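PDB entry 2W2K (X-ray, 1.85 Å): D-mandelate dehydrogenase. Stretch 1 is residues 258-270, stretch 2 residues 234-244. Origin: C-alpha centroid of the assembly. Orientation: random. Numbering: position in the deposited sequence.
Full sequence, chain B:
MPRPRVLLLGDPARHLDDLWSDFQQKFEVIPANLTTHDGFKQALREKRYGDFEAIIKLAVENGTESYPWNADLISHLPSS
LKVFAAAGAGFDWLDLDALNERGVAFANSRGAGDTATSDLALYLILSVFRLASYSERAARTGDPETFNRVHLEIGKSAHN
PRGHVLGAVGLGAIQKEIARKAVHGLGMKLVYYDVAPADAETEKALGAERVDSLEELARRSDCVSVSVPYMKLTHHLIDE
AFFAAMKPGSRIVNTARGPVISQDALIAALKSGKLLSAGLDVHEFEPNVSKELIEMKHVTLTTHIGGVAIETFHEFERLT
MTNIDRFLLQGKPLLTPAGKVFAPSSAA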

ATOM      1  N   GLY B 258      -1.958  15.984 -13.226  1.00  9.87           N
ATOM      2  CA  GLY B 258      -2.427  16.929 -12.185  1.00  8.04           C
ATOM      3  C   GLY B 258      -3.699  17.728 -12.524  1.00  8.34           C
ATOM      4  O   GLY B 258      -4.640  17.740 -11.721  1.00  8.72           O
ATOM      5  N   PRO B 259      -3.743  18.414 -13.693  1.00 10.09           N
ATOM      6  CA  PRO B 259      -4.937  19.222 -14.007  1.00 11.58           C
ATOM      7  C   PRO B 259      -6.245  18.465 -14.303  1.00 11.76           C
ATOM      8  O   PRO B 259      -7.255  19.120 -14.549  1.00 11.56           O
ATOM      9  CB  PRO B 259      -4.506  20.032 -15.245  1.00 12.02           C
ATOM     10  CG  PRO B 259      -2.968  20.030 -15.179  1.00 12.57           C
ATOM     11  CD  PRO B 259      -2.706  18.596 -14.727  1.00 10.73           C
ATOM     12  N   VAL B 260      -6.238  17.131 -14.284  1.00  8.72           N
ATOM     13  CA  VAL B 260      -7.510  16.378 -14.454  1.00  8.00           C
ATOM     14  C   VAL B 260      -8.503  16.678 -13.294  1.00 10.69           C
ATOM     15  O   VAL B 260      -9.742  16.703 -13.496  1.00  7.54           O
ATOM     16  CB  VAL B 260      -7.290  14.858 -14.718  1.00  8.86           C
ATOM     17  CG1 VAL B 260      -8.647  14.100 -14.824  1.00  8.21           C
ATOM     18  CG2 VAL B 260      -6.463  14.643 -15.992  1.00  5.67           C
ATOM     19  N   ILE B 261      -7.945  16.955 -12.105  1.00  9.31           N
ATOM     20  CA  ILE B 261      -8.734  17.404 -10.927  1.00  7.87           C
ATOM     21  C   ILE B 261      -8.485  18.887 -10.603  1.00 11.01           C
ATOM     22  O   ILE B 261      -7.332  19.305 -10.483  1.00 10.10           O
ATOM     23  CB  ILE B 261      -8.409  16.581  -9.649  1.00  6.91           C
ATOM     24  CG1 ILE B 261      -8.600  15.062  -9.902  1.00  5.76           C
ATOM     25  CG2 ILE B 261      -9.289  17.051  -8.464  1.00  7.80           C
ATOM     26  CD1 ILE B 261      -8.319  14.144  -8.646  1.00  6.94           C
ATOM     27  N   SER B 262      -9.560  19.667 -10.439  1.00  8.78           N
ATOM     28  CA  SER B 262      -9.437  21.092 -10.057  1.00  8.99           C
ATOM     29  C   SER B 262      -8.922  21.219  -8.595  1.00 12.30           C
ATOM     30  O   SER B 262      -9.600  20.779  -7.649  1.00 10.91           O
ATOM     31  CB  SER B 262     -10.790  21.800 -10.218  1.00  9.13           C
ATOM     32  OG  SER B 262     -10.795  23.017  -9.460  1.00 11.73           O
ATOM     33  N   GLN B 263      -7.728  21.781  -8.417  1.00 12.23           N
ATOM     34  CA  GLN B 263      -7.138  21.944  -7.071  1.00 13.78           C
ATOM     35  C   GLN B 263      -8.061  22.699  -6.095  1.00 11.38           C
ATOM     36  O   GLN B 263      -8.289  22.253  -4.964  1.00 11.03           O
ATOM     37  CB  GLN B 263      -5.743  22.578  -7.159  1.00 14.37           C
ATOM     38  CG  GLN B 263      -5.041  22.850  -5.808  1.00 14.98           C
ATOM     39  CD  GLN B 263      -3.567  23.186  -6.001  1.00 14.76           C
ATOM     40  OE1 GLN B 263      -2.801  22.370  -6.516  1.00 13.25           O
ATOM     41  NE2 GLN B 263      -3.168  24.399  -5.606  1.00 18.33           N
ATOM     42  N   ASP B 264      -8.620  23.817  -6.551  1.00 11.28           N
ATOM     43  CA  ASP B 264      -9.519  24.611  -5.709  1.00 14.46           C
ATOM     44  C   ASP B 264     -10.781  23.857  -5.280  1.00 12.42           C
ATOM     45  O   ASP B 264     -11.167  23.928  -4.106  1.00 10.66           O
ATOM     46  CB  ASP B 264      -9.878  25.948  -6.385  1.00 13.97           C
ATOM     47  CG  ASP B 264      -8.686  26.904  -6.491  1.00 25.46           C
ATOM     48  OD1 ASP B 264      -7.705  26.772  -5.723  1.00 28.73           O
ATOM     49  OD2 ASP B 264      -8.743  27.816  -7.346  1.00 32.20           O
ATOM     50  N   ALA B 265     -11.402  23.114  -6.209  1.00  9.98           N
ATOM     51  CA  ALA B 265     -12.586  22.294  -5.879  1.00 11.67           C
ATOM     52  C   ALA B 265     -12.257  21.191  -4.862  1.00 10.67           C
ATOM     53  O   ALA B 265     -13.065  20.906  -3.951  1.00  9.56           O
ATOM     54  CB  ALA B 265     -13.182  21.683  -7.151  1.00 10.55           C
ATOM     55  N   LEU B 266     -11.079  20.571  -5.025  1.00  8.62           N
ATOM     56  CA  LEU B 266     -10.625  19.490  -4.113  1.00  9.04           C
ATOM     57  C   LEU B 266     -10.442  20.033  -2.676  1.00 10.79           C
ATOM     58  O   LEU B 266     -10.960  19.435  -1.703  1.00  9.23           O
ATOM     59  CB  LEU B 266      -9.332  18.831  -4.640  1.00 10.50           C
ATOM     60  CG  LEU B 266      -8.663  17.723  -3.790  1.00  8.93           C
ATOM     61  CD1 LEU B 266      -9.602  16.531  -3.563  1.00  9.62           C
ATOM     62  CD2 LEU B 266      -7.333  17.275  -4.408  1.00  7.50           C
ATOM     63  N   ILE B 267      -9.733  21.170  -2.567  1.00 11.72           N
ATOM     64  CA  ILE B 267      -9.512  21.879  -1.283  1.00 11.80           C
ATOM     65  C   ILE B 267     -10.839  22.151  -0.570  1.00 10.51           C
ATOM     66  O   ILE B 267     -10.975  21.875   0.618  1.00 11.21           O
ATOM     67  CB  ILE B 267      -8.690  23.229  -1.447  1.00 12.05           C
ATOM     68  CG1 ILE B 267      -7.214  22.954  -1.775  1.00  9.26           C
ATOM     69  CG2 ILE B 267      -8.732  24.043  -0.151  1.00 14.53           C
ATOM     70  CD1 ILE B 267      -6.520  24.112  -2.521  1.00 10.77           C
ATOM     71  N   ALA B 268     -11.822  22.669  -1.310  1.00 10.00           N
ATOM     72  CA  ALA B 268     -13.136  23.024  -0.752  1.00 10.68           C
ATOM     73  C   ALA B 268     -13.910  21.822  -0.211  1.00 10.76           C
ATOM     74  O   ALA B 268     -14.554  21.897   0.844  1.00 11.74           O
ATOM     75  CB  ALA B 268     -13.965  23.754  -1.803  1.00 11.26           C
ATOM     76  N   ALA B 269     -13.860  20.718  -0.961  1.00 12.03           N
ATOM     77  CA  ALA B 269     -14.551  19.472  -0.588  1.00 10.24           C
ATOM     78  C   ALA B 269     -13.939  18.800   0.649  1.00  9.58           C
ATOM     79  O   ALA B 269     -14.660  18.181   1.429  1.00  9.56           O
ATOM     80  CB  ALA B 269     -14.592  18.505  -1.790  1.00  7.77           C
ATOM     81  N   LEU B 270     -12.614  18.931   0.833  1.00  9.94           N
ATOM     82  CA  LEU B 270     -11.978  18.489   2.072  1.00  9.22           C
ATOM     83  C   LEU B 270     -12.332  19.433   3.242  1.00 10.26           C
ATOM     84  O   LEU B 270     -12.689  18.970   4.331  1.00  9.84           O
ATOM     85  CB  LEU B 270     -10.445  18.361   1.905  1.00  8.68           C
ATOM     86  CG  LEU B 270      -9.951  17.182   1.039  1.00 10.45           C
ATOM     87  CD1 LEU B 270      -8.583  17.518   0.427  1.00 14.22           C
ATOM     88  CD2 LEU B 270      -9.903  15.847   1.825  1.00 11.52           C
TER
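Stretch 2, residues 234-244: THHLIDEAFFA

Stretch 2 runs alongside stretch 1 in the same general direction, first as a turn and a short extended segment, then as a helix. Thr234 to Leu237 form a type II beta turn, closed by Leu237 N to Thr234 O at 3.3 Å; His236 takes the left-handed conformation (phi/psi 53/36°) usual at the third position of such a turn. Ile238 is extended (-99/109°), Asp239 is the N-cap, and a helix starts at Glu240 and continues beyond Ala244. Stretch 1 follows a similar course: a 3-10 segment from Gly258 to Val260, extended Ile261, Ser262 as N-cap, and a helix from Gln263. The two helix axes cross at -27°, with their N-to-C directions near parallel, and approach to 9.6 Å. In register, Val260 lies nearest His236 and Ile261 nearest Ile238 (CA to CA 4.8 Å in each pair), then Ala265 nearest Glu240 (CA to CA 5.3 Å) and Ala269 nearest Phe243 (CA to CA 6.7 Å).

Three backbone hydrogen bonds tie the segments before the helices: His236 N to Pro259 O at 3.0 Å, Ile238 N to Val260 O at 3.1 Å and Ser262 N to Ile238 O at 3.1 Å. The last two flank Ile261 and make its single beta bridge with Ile238. Leu237 N also lies 3.1 Å from Val260 O, but at a poor angle for a hydrogen bond. Nearby, Val260 CA makes a CA-H...O contact with Thr234 O at 3.6 Å.

Each helix start is capped within its own stretch: Phe242 N donates to Asp239 OD1 at 3.2 Å, and Ala265 N to Ser262 OG at 3.3 Å, a weak bond.

The histidines pack against the part of stretch 1 that precedes its helix. Although the CA-to-CB bond of His236 points away, its ring comes back over Ser262, whose CB stands 3.8 Å from the ring centroid, almost on the ring normal, in a CH-pi contact. His235 CD2 meets Pro259 CB at 3.8 Å.

Apolar packing between the helices and at Ile261 centres on Phe243, whose CA-to-CB bond points toward stretch 1 and which has the largest area covered there. Its CZ lies 4.0 Å from Ile261 CG2, at the ring edge, and 3.9 Å from Leu266 CD1; its CE2 is 4.0 Å from Ala265 CB, and its CG 4.0 Å from Ala269 CB. At the start of the other helix, Ala265 CB lies 3.8 Å from Glu240 N. At the bridge, Ile261 CG1 rests 3.9 Å from Ile238 CB.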

ATOM      1  N   THR B 234     -10.377  16.495 -21.060  1.00 12.67           N
ATOM      2  CA  THR B 234     -10.256  16.017 -19.665  1.00 11.69           C
ATOM      3  C   THR B 234      -9.636  17.044 -18.664  1.00 12.78           C
ATOM      4  O   THR B 234      -9.385  16.704 -17.495  1.00 10.60           O
ATOM      5  CB  THR B 234      -9.554  14.607 -19.578  1.00 14.25           C
ATOM      6  OG1 THR B 234      -8.224  14.684 -20.101  1.00 14.91           O
ATOM      7  CG2 THR B 234     -10.345  13.551 -20.384  1.00 13.08           C
ATOM      8  N   HIS B 235      -9.399  18.290 -19.107  1.00 12.04           N
ATOM      9  CA  HIS B 235      -8.999  19.373 -18.174  1.00 12.63           C
ATOM     10  C   HIS B 235     -10.122  19.723 -17.183  1.00 12.09           C
ATOM     11  O   HIS B 235     -11.226  20.051 -17.602  1.00 11.80           O
ATOM     12  CB  HIS B 235      -8.537  20.632 -18.938  1.00 15.93           C
ATOM     13  CG  HIS B 235      -8.015  21.729 -18.049  1.00 18.23           C
ATOM     14  ND1 HIS B 235      -8.814  22.752 -17.583  1.00 18.66           N
ATOM     15  CD2 HIS B 235      -6.772  21.969 -17.554  1.00 12.95           C
ATOM     16  CE1 HIS B 235      -8.095  23.565 -16.829  1.00 15.74           C
ATOM     17  NE2 HIS B 235      -6.852  23.118 -16.801  1.00 17.13           N
ATOM     18  N   HIS B 236      -9.844  19.649 -15.877  1.00  9.72           N
ATOM     19  CA  HIS B 236     -10.869  19.827 -14.850  1.00  9.49           C
ATOM     20  C   HIS B 236     -12.101  18.896 -15.051  1.00 13.82           C
ATOM     21  O   HIS B 236     -13.253  19.295 -14.757  1.00  9.96           O
ATOM     22  CB  HIS B 236     -11.285  21.318 -14.728  1.00  7.79           C
ATOM     23  CG  HIS B 236     -10.245  22.208 -14.099  1.00 15.54           C
ATOM     24  ND1 HIS B 236     -10.495  23.533 -13.794  1.00 15.76           N
ATOM     25  CD2 HIS B 236      -8.962  21.973 -13.721  1.00 14.58           C
ATOM     26  CE1 HIS B 236      -9.412  24.074 -13.259  1.00 19.36           C
ATOM     27  NE2 HIS B 236      -8.470  23.147 -13.197  1.00 12.94           N
ATOM     28  N   LEU B 237     -11.860  17.663 -15.539  1.00 11.60           N
ATOM     29  CA  LEU B 237     -12.906  16.621 -15.619  1.00 10.28           C
ATOM     30  C   LEU B 237     -13.581  16.422 -14.256  1.00 11.25           C
ATOM     31  O   LEU B 237     -14.815  16.263 -14.189  1.00 11.43           O
ATOM     32  CB  LEU B 237     -12.330  15.261 -16.113  1.00  8.76           C
ATOM     33  CG  LEU B 237     -13.292  14.129 -16.502  1.00 12.60           C
ATOM     34  CD1 LEU B 237     -14.099  14.520 -17.760  1.00 17.09           C
ATOM     35  CD2 LEU B 237     -12.585  12.764 -16.699  1.00 10.89           C
ATOM     36  N   ILE B 238     -12.776  16.418 -13.186  1.00  9.24           N
ATOM     37  CA  ILE B 238     -13.275  16.263 -11.816  1.00  8.96           C
ATOM     38  C   ILE B 238     -13.344  17.667 -11.197  1.00 10.90           C
ATOM     39  O   ILE B 238     -12.306  18.278 -10.927  1.00 10.62           O
ATOM     40  CB  ILE B 238     -12.373  15.318 -10.952  1.00  8.81           C
ATOM     41  CG1 ILE B 238     -12.167  13.939 -11.619  1.00 13.19           C
ATOM     42  CG2 ILE B 238     -12.967  15.115  -9.557  1.00  8.74           C
ATOM     43  CD1 ILE B 238     -13.430  13.280 -12.177  1.00  9.01           C
ATOM     44  N   ASP B 239     -14.567  18.167 -11.005  1.00 11.49           N
ATOM     45  CA  ASP B 239     -14.804  19.576 -10.658  1.00 12.26           C
ATOM     46  C   ASP B 239     -15.815  19.721  -9.498  1.00 12.52           C
ATOM     47  O   ASP B 239     -16.214  18.724  -8.873  1.00  8.65           O
ATOM     48  CB  ASP B 239     -15.330  20.309 -11.910  1.00 14.27           C
ATOM     49  CG  ASP B 239     -16.616  19.633 -12.521  1.00 29.99           C
ATOM     50  OD1 ASP B 239     -17.105  18.538 -12.059  1.00 14.08           O
ATOM     51  OD2 ASP B 239     -17.136  20.211 -13.507  1.00 35.92           O
ATOM     52  N   GLU B 240     -16.248  20.960  -9.225  1.00  9.62           N
ATOM     53  CA  GLU B 240     -17.269  21.192  -8.175  1.00 12.35           C
ATOM     54  C   GLU B 240     -18.502  20.265  -8.273  1.00 11.24           C
ATOM     55  O   GLU B 240     -18.943  19.710  -7.245  1.00  9.92           O
ATOM     56  CB  GLU B 240     -17.691  22.674  -8.124  1.00 16.16           C
ATOM     57  CG  GLU B 240     -16.540  23.604  -7.756  1.00 18.73           C
ATOM     58  N   ALA B 241     -19.053  20.084  -9.476  1.00 12.20           N
ATOM     59  CA  ALA B 241     -20.291  19.250  -9.629  1.00 10.12           C
ATOM     60  C   ALA B 241     -20.046  17.757  -9.305  1.00  9.95           C
ATOM     61  O   ALA B 241     -20.925  17.050  -8.757  1.00  7.73           O
ATOM     62  CB  ALA B 241     -20.866  19.397 -11.033  1.00 11.40           C
ATOM     63  N   PHE B 242     -18.851  17.282  -9.647  1.00  8.51           N
ATOM     64  CA  PHE B 242     -18.473  15.896  -9.361  1.00  7.81           C
ATOM     65  C   PHE B 242     -18.422  15.658  -7.851  1.00  8.12           C
ATOM     66  O   PHE B 242     -18.997  14.663  -7.357  1.00  6.87           O
ATOM     67  CB  PHE B 242     -17.113  15.541  -9.986  1.00  8.57           C
ATOM     68  CG  PHE B 242     -16.775  14.055  -9.921  1.00  9.06           C
ATOM     69  CD1 PHE B 242     -17.072  13.226 -10.990  1.00  7.15           C
ATOM     70  CD2 PHE B 242     -16.165  13.497  -8.782  1.00  8.56           C
ATOM     71  CE1 PHE B 242     -16.784  11.838 -10.957  1.00  5.69           C
ATOM     72  CE2 PHE B 242     -15.831  12.107  -8.740  1.00  6.82           C
ATOM     73  CZ  PHE B 242     -16.161  11.272  -9.835  1.00  5.14           C
ATOM     74  N   PHE B 243     -17.740  16.548  -7.124  1.00  8.48           N
ATOM     75  CA  PHE B 243     -17.641  16.436  -5.661  1.00  8.14           C
ATOM     76  C   PHE B 243     -19.016  16.582  -4.981  1.00  9.38           C
ATOM     77  O   PHE B 243     -19.326  15.841  -4.013  1.00  7.49           O
ATOM     78  CB  PHE B 243     -16.613  17.405  -5.055  1.00  8.27           C
ATOM     79  CG  PHE B 243     -15.178  17.109  -5.446  1.00  9.62           C
ATOM     80  CD1 PHE B 243     -14.591  15.858  -5.146  1.00 10.21           C
ATOM     81  CD2 PHE B 243     -14.407  18.069  -6.113  1.00 11.00           C
ATOM     82  CE1 PHE B 243     -13.258  15.563  -5.516  1.00  8.41           C
ATOM     83  CE2 PHE B 243     -13.067  17.791  -6.484  1.00 11.00           C
ATOM     84  CZ  PHE B 243     -12.493  16.540  -6.176  1.00 11.41           C
ATOM     85  N   ALA B 244     -19.846  17.504  -5.490  1.00  6.36           N
ATOM     86  CA  ALA B 244     -21.241  17.618  -4.987  1.00  9.10           C
ATOM     87  C   ALA B 244     -22.012  16.299  -5.062  1.00 10.21           C
ATOM     88  O   ALA B 244     -22.844  15.975  -4.154  1.00 10.33           O
ATOM     89  CB  ALA B 244     -22.019  18.777  -5.709  1.00 10.43           C
TER